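Local coordinates for iron-chelator utilization protein (Thermobifida fusca TM51, PDB 4YHB) that probably reduces the ferric iron carried by siderophores with its bound FAD, releasing the metal for use by the cell, at residues V135-A140 / D249-G254; D141-L146 / A156-E161. All coordinates share one frame; numbering follows the deposited sequence.

Contact 1 of 2, residues V135-A140 / D249-G254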
# COMPACT_ATOMS: atom_id res chain seq x y z
N VAL A 135 3.32 -5.74 11.35
CA VAL A 135 4.05 -7.00 11.23
C VAL A 135 5.54 -6.76 11.06
O VAL A 135 5.97 -6.09 10.11
CB VAL A 135 3.55 -7.83 10.04
CG1 VAL A 135 4.25 -9.19 10.01
CG2 VAL A 135 2.04 -8.00 10.11
N TYR A 136 6.33 -7.29 12.00
CA TYR A 136 7.78 -7.21 11.94
C TYR A 136 8.37 -8.43 11.23
O TYR A 136 7.88 -9.55 11.39
CB TYR A 136 8.39 -7.13 13.34
CG TYR A 136 8.05 -5.90 14.14
CD1 TYR A 136 8.90 -4.80 14.15
CD2 TYR A 136 6.90 -5.85 14.91
CE1 TYR A 136 8.59 -3.68 14.90
CE2 TYR A 136 6.59 -4.73 15.66
CZ TYR A 136 7.44 -3.65 15.66
OH TYR A 136 7.13 -2.55 16.40
N TYR A 137 9.43 -8.20 10.46
CA TYR A 137 10.15 -9.30 9.81
C TYR A 137 11.61 -9.29 10.21
O TYR A 137 12.19 -8.23 10.47
CB TYR A 137 10.02 -9.21 8.29
CG TYR A 137 8.63 -9.46 7.76
CD1 TYR A 137 8.17 -10.74 7.52
CD2 TYR A 137 7.77 -8.39 7.50
CE1 TYR A 137 6.89 -10.97 7.03
CE2 TYR A 137 6.49 -8.61 7.01
CZ TYR A 137 6.06 -9.90 6.79
OH TYR A 137 4.79 -10.11 6.31
N PRO A 138 12.24 -10.49 10.27
CA PRO A 138 13.69 -10.57 10.45
C PRO A 138 14.41 -9.99 9.23
O PRO A 138 13.85 -9.99 8.13
CB PRO A 138 13.95 -12.07 10.58
CG PRO A 138 12.79 -12.72 9.90
CD PRO A 138 11.61 -11.82 10.13
N GLU A 139 15.64 -9.52 9.43
CA GLU A 139 16.39 -8.93 8.33
C GLU A 139 16.77 -9.97 7.29
O GLU A 139 16.94 -11.15 7.60
CB GLU A 139 17.65 -8.23 8.86
CG GLU A 139 17.35 -6.99 9.70
CD GLU A 139 18.56 -6.08 9.85
OE1 GLU A 139 18.48 -5.12 10.64
OE2 GLU A 139 19.59 -6.33 9.19
N ALA A 140 16.86 -9.52 6.05
CA ALA A 140 17.32 -10.36 4.95
C ALA A 140 18.52 -9.68 4.30
O ALA A 140 18.78 -8.51 4.54
CB ALA A 140 16.20 -10.58 3.94
N ASP A 249 9.83 -16.97 3.72
CA ASP A 249 10.62 -16.65 2.53
C ASP A 249 9.94 -15.58 1.68
O ASP A 249 10.61 -14.79 0.99
CB ASP A 249 10.85 -17.90 1.68
CG ASP A 249 11.48 -19.03 2.47
OD1 ASP A 249 12.42 -18.76 3.26
OD2 ASP A 249 11.04 -20.18 2.31
N PHE A 250 8.62 -15.55 1.72
CA PHE A 250 7.89 -14.58 0.92
C PHE A 250 6.58 -14.15 1.53
O PHE A 250 6.09 -14.75 2.50
CB PHE A 250 7.63 -15.13 -0.49
CG PHE A 250 6.62 -16.26 -0.53
CD1 PHE A 250 5.27 -16.00 -0.69
CD2 PHE A 250 7.04 -17.58 -0.41
CE1 PHE A 250 4.35 -17.03 -0.73
CE2 PHE A 250 6.13 -18.61 -0.45
CZ PHE A 250 4.78 -18.34 -0.61
N GLU A 251 6.02 -13.10 0.95
CA GLU A 251 4.67 -12.66 1.23
C GLU A 251 4.08 -12.23 -0.10
O GLU A 251 4.75 -11.55 -0.88
CB GLU A 251 4.66 -11.52 2.25
CG GLU A 251 3.46 -11.52 3.15
CD GLU A 251 3.50 -12.65 4.15
OE1 GLU A 251 2.99 -13.75 3.82
OE2 GLU A 251 4.01 -12.43 5.27
N VAL A 252 2.84 -12.64 -0.37
CA VAL A 252 2.16 -12.22 -1.59
C VAL A 252 0.77 -11.74 -1.20
O VAL A 252 -0.02 -12.50 -0.66
CB VAL A 252 2.05 -13.37 -2.60
CG1 VAL A 252 1.11 -12.98 -3.73
CG2 VAL A 252 3.42 -13.71 -3.14
N ASP A 253 0.49 -10.46 -1.45
CA ASP A 253 -0.70 -9.84 -0.88
C ASP A 253 -1.49 -9.14 -1.99
O ASP A 253 -1.01 -8.17 -2.59
CB ASP A 253 -0.32 -8.84 0.23
CG ASP A 253 -1.46 -8.57 1.21
OD1 ASP A 253 -2.61 -8.97 0.94
OD2 ASP A 253 -1.21 -7.95 2.27
N GLY A 254 -2.67 -9.66 -2.28
CA GLY A 254 -3.55 -9.04 -3.25
C GLY A 254 -4.22 -7.80 -2.68
O GLY A 254 -5.02 -7.90 -1.75
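The linker that leaves strand 133-136 and enters the five-stranded parallel sheet, which probably forms the NAD/ferredoxin-like domain of this family, touches one of that sheet's two edge strands, 250-256, through a single pair, Y137 and E251. The phenol OH of Y137 donates a hydrogen bond to OE2 of E251, 2.7 Å away. The acceptor is the anti lone pair of OE2, the one turned away from the other carboxylate oxygen. OE2 sits at the edge of the ring and in its plane, 3.6 Å from CZ of Y137, while the carboxylate is twisted 51° against the ring. The phenol comes in roughly perpendicular to the glutamate chain, and a bend in that chain at CB-CG (chi2 71°) folds the carboxylate round to it; CG of E251 comes within 3.7 Å of OH of Y137. The Y137 ring also meets that of F222, and R8 makes a long, weak ion pair with the same OE2. Backbone hydrogen bonds to V223 and A225 hold E251 in the sheet. With so little apolar contact, the linker is fastened to the sheet edge here by one directional bond, and the phenol O-H probably offsets part of the negative charge on OE2.

Contact 2 of 2, residues D141-L146 / A156-E161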
# COMPACT_ATOMS: atom_id res chain seq x y z
N ASP A 141 19.26 -10.43 3.49
CA ASP A 141 20.39 -9.86 2.77
C ASP A 141 19.94 -9.22 1.48
O ASP A 141 20.47 -8.20 1.05
CB ASP A 141 21.44 -10.93 2.48
CG ASP A 141 22.14 -11.42 3.73
OD1 ASP A 141 22.63 -10.57 4.51
OD2 ASP A 141 22.16 -12.64 3.95
N HIS A 142 18.95 -9.84 0.84
CA HIS A 142 18.51 -9.40 -0.46
C HIS A 142 17.00 -9.43 -0.54
O HIS A 142 16.37 -10.46 -0.31
CB HIS A 142 19.13 -10.27 -1.55
CG HIS A 142 18.98 -9.73 -2.94
ND1 HIS A 142 20.04 -9.64 -3.81
CD2 HIS A 142 17.89 -9.31 -3.62
CE1 HIS A 142 19.61 -9.16 -4.97
NE2 HIS A 142 18.31 -8.95 -4.88
N TYR A 143 16.41 -8.27 -0.84
CA TYR A 143 14.97 -8.14 -0.92
C TYR A 143 14.53 -8.06 -2.37
O TYR A 143 15.04 -7.25 -3.14
CB TYR A 143 14.50 -6.89 -0.16
CG TYR A 143 14.82 -6.91 1.32
CD1 TYR A 143 13.86 -7.30 2.25
CD2 TYR A 143 16.08 -6.56 1.79
CE1 TYR A 143 14.14 -7.32 3.60
CE2 TYR A 143 16.37 -6.59 3.14
CZ TYR A 143 15.40 -6.97 4.04
OH TYR A 143 15.68 -6.99 5.38
N VAL A 144 13.59 -8.92 -2.75
CA VAL A 144 13.00 -8.87 -4.07
C VAL A 144 11.58 -8.34 -3.96
O VAL A 144 10.73 -8.95 -3.32
CB VAL A 144 12.98 -10.25 -4.74
CG1 VAL A 144 12.32 -10.17 -6.11
CG2 VAL A 144 14.40 -10.82 -4.84
N LEU A 145 11.32 -7.18 -4.57
CA LEU A 145 10.01 -6.53 -4.44
C LEU A 145 9.29 -6.39 -5.77
O LEU A 145 9.86 -5.92 -6.76
CB LEU A 145 10.19 -5.15 -3.81
CG LEU A 145 10.99 -5.12 -2.51
CD1 LEU A 145 11.48 -3.72 -2.26
CD2 LEU A 145 10.12 -5.57 -1.35
N LEU A 146 8.04 -6.82 -5.81
CA LEU A 146 7.19 -6.69 -6.98
C LEU A 146 5.92 -5.93 -6.58
O LEU A 146 5.33 -6.19 -5.53
CB LEU A 146 6.84 -8.07 -7.56
CG LEU A 146 8.04 -8.96 -7.89
CD1 LEU A 146 8.16 -10.07 -6.87
CD2 LEU A 146 7.93 -9.53 -9.29
N ALA A 156 7.90 1.18 -1.84
CA ALA A 156 8.79 2.33 -1.80
C ALA A 156 9.18 2.67 -0.36
O ALA A 156 10.33 3.02 -0.08
CB ALA A 156 8.15 3.54 -2.48
N ARG A 157 8.21 2.57 0.56
CA ARG A 157 8.51 2.81 1.97
C ARG A 157 9.54 1.81 2.47
O ARG A 157 10.46 2.17 3.19
CB ARG A 157 7.24 2.73 2.84
CG ARG A 157 7.57 2.85 4.32
CD ARG A 157 6.34 2.98 5.19
NE ARG A 157 6.69 2.91 6.61
CZ ARG A 157 5.82 2.94 7.61
NH1 ARG A 157 4.52 3.05 7.33
NH2 ARG A 157 6.23 2.86 8.88
N ARG A 158 9.37 0.55 2.09
CA ARG A 158 10.32 -0.51 2.42
C ARG A 158 11.73 -0.18 1.91
O ARG A 158 12.70 -0.18 2.67
CB ARG A 158 9.85 -1.84 1.84
CG ARG A 158 10.82 -3.00 2.02
CD ARG A 158 11.12 -3.19 3.47
NE ARG A 158 11.13 -4.60 3.87
CZ ARG A 158 11.56 -5.00 5.07
NH1 ARG A 158 12.00 -4.09 5.93
NH2 ARG A 158 11.54 -6.28 5.39
N ILE A 159 11.82 0.13 0.62
CA ILE A 159 13.10 0.47 0.01
C ILE A 159 13.78 1.64 0.72
O ILE A 159 14.98 1.59 0.99
CB ILE A 159 12.92 0.81 -1.47
CG1 ILE A 159 12.59 -0.46 -2.24
CG2 ILE A 159 14.17 1.41 -2.04
CD1 ILE A 159 12.26 -0.24 -3.71
N GLU A 160 13.03 2.67 1.06
CA GLU A 160 13.64 3.86 1.63
C GLU A 160 14.05 3.66 3.09
O GLU A 160 14.83 4.44 3.63
CB GLU A 160 12.71 5.07 1.45
CG GLU A 160 12.60 5.46 -0.03
CD GLU A 160 11.85 6.76 -0.29
OE1 GLU A 160 11.01 7.17 0.56
OE2 GLU A 160 12.11 7.37 -1.37
N GLU A 161 13.55 2.60 3.73
CA GLU A 161 13.88 2.32 5.13
C GLU A 161 14.97 1.25 5.29
O GLU A 161 15.48 1.03 6.39
CB GLU A 161 12.60 1.90 5.88
CG GLU A 161 11.61 3.05 6.04
CD GLU A 161 10.30 2.66 6.73
OE1 GLU A 161 10.11 1.45 7.04
OE2 GLU A 161 9.47 3.57 6.95
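Strand 142-146 and helix 156-161 run nearly antiparallel, 156° between their directions and 10.3 Å between their axes at closest approach, with L145 and I159 nearest in backbone; they are the first strand and the helix of a beta-alpha-beta unit completed by strand 167-174. L145 and I159 lie alongside each other, pointing opposite ways, and CD1 of L145 presses on CG1 of I159 at 3.4 Å, tighter than usual for two carbons. Beside them the CE1 corner of the Y143 ring rests over one face of the R158 guanidinium, 3.3 Å from NH2 of R158, with the two planes 66° apart. CG of R158, anti to the backbone N (chi1 175°), leads the chain toward the strand and lies 4.3 Å from CD2 of L145; bends at chi2 and chi3 then turn the guanidinium to Y143. The hydroxyl of Y143 is hydrogen-bonded to the backbone N of A140. Replacing Y143 by a leucine would probably leave that A140 N-H without its mate and the R158 guanidinium freer to turn. Apolar packing thus seats the helix, while the oblique meeting of NH2 with the ring is probably only weakly electrostatic and gives the positive charge no anionic partner on the strand.

Contact 1 lies at the surface and contact 2 is mostly buried, yet both reach the same parallel sheet. Contact 1 ties the incoming linker to its edge strand, 250-256; contact 2 packs a helix on its central strand, 142-147. Strand 221-226 runs between those two strands, and its W224 is touched by both E251 and L145. The segments 135-140 and 141-146 adjoin, so the chain passes directly from one contact to the other. Chemistry follows place: a single phenol-carboxylate hydrogen bond outside, aliphatic packing in the interior and, toward its margin, an aromatic ring against a guanidinium. Along the sequence, contact 2 is nested within the loop that contact 1 closes.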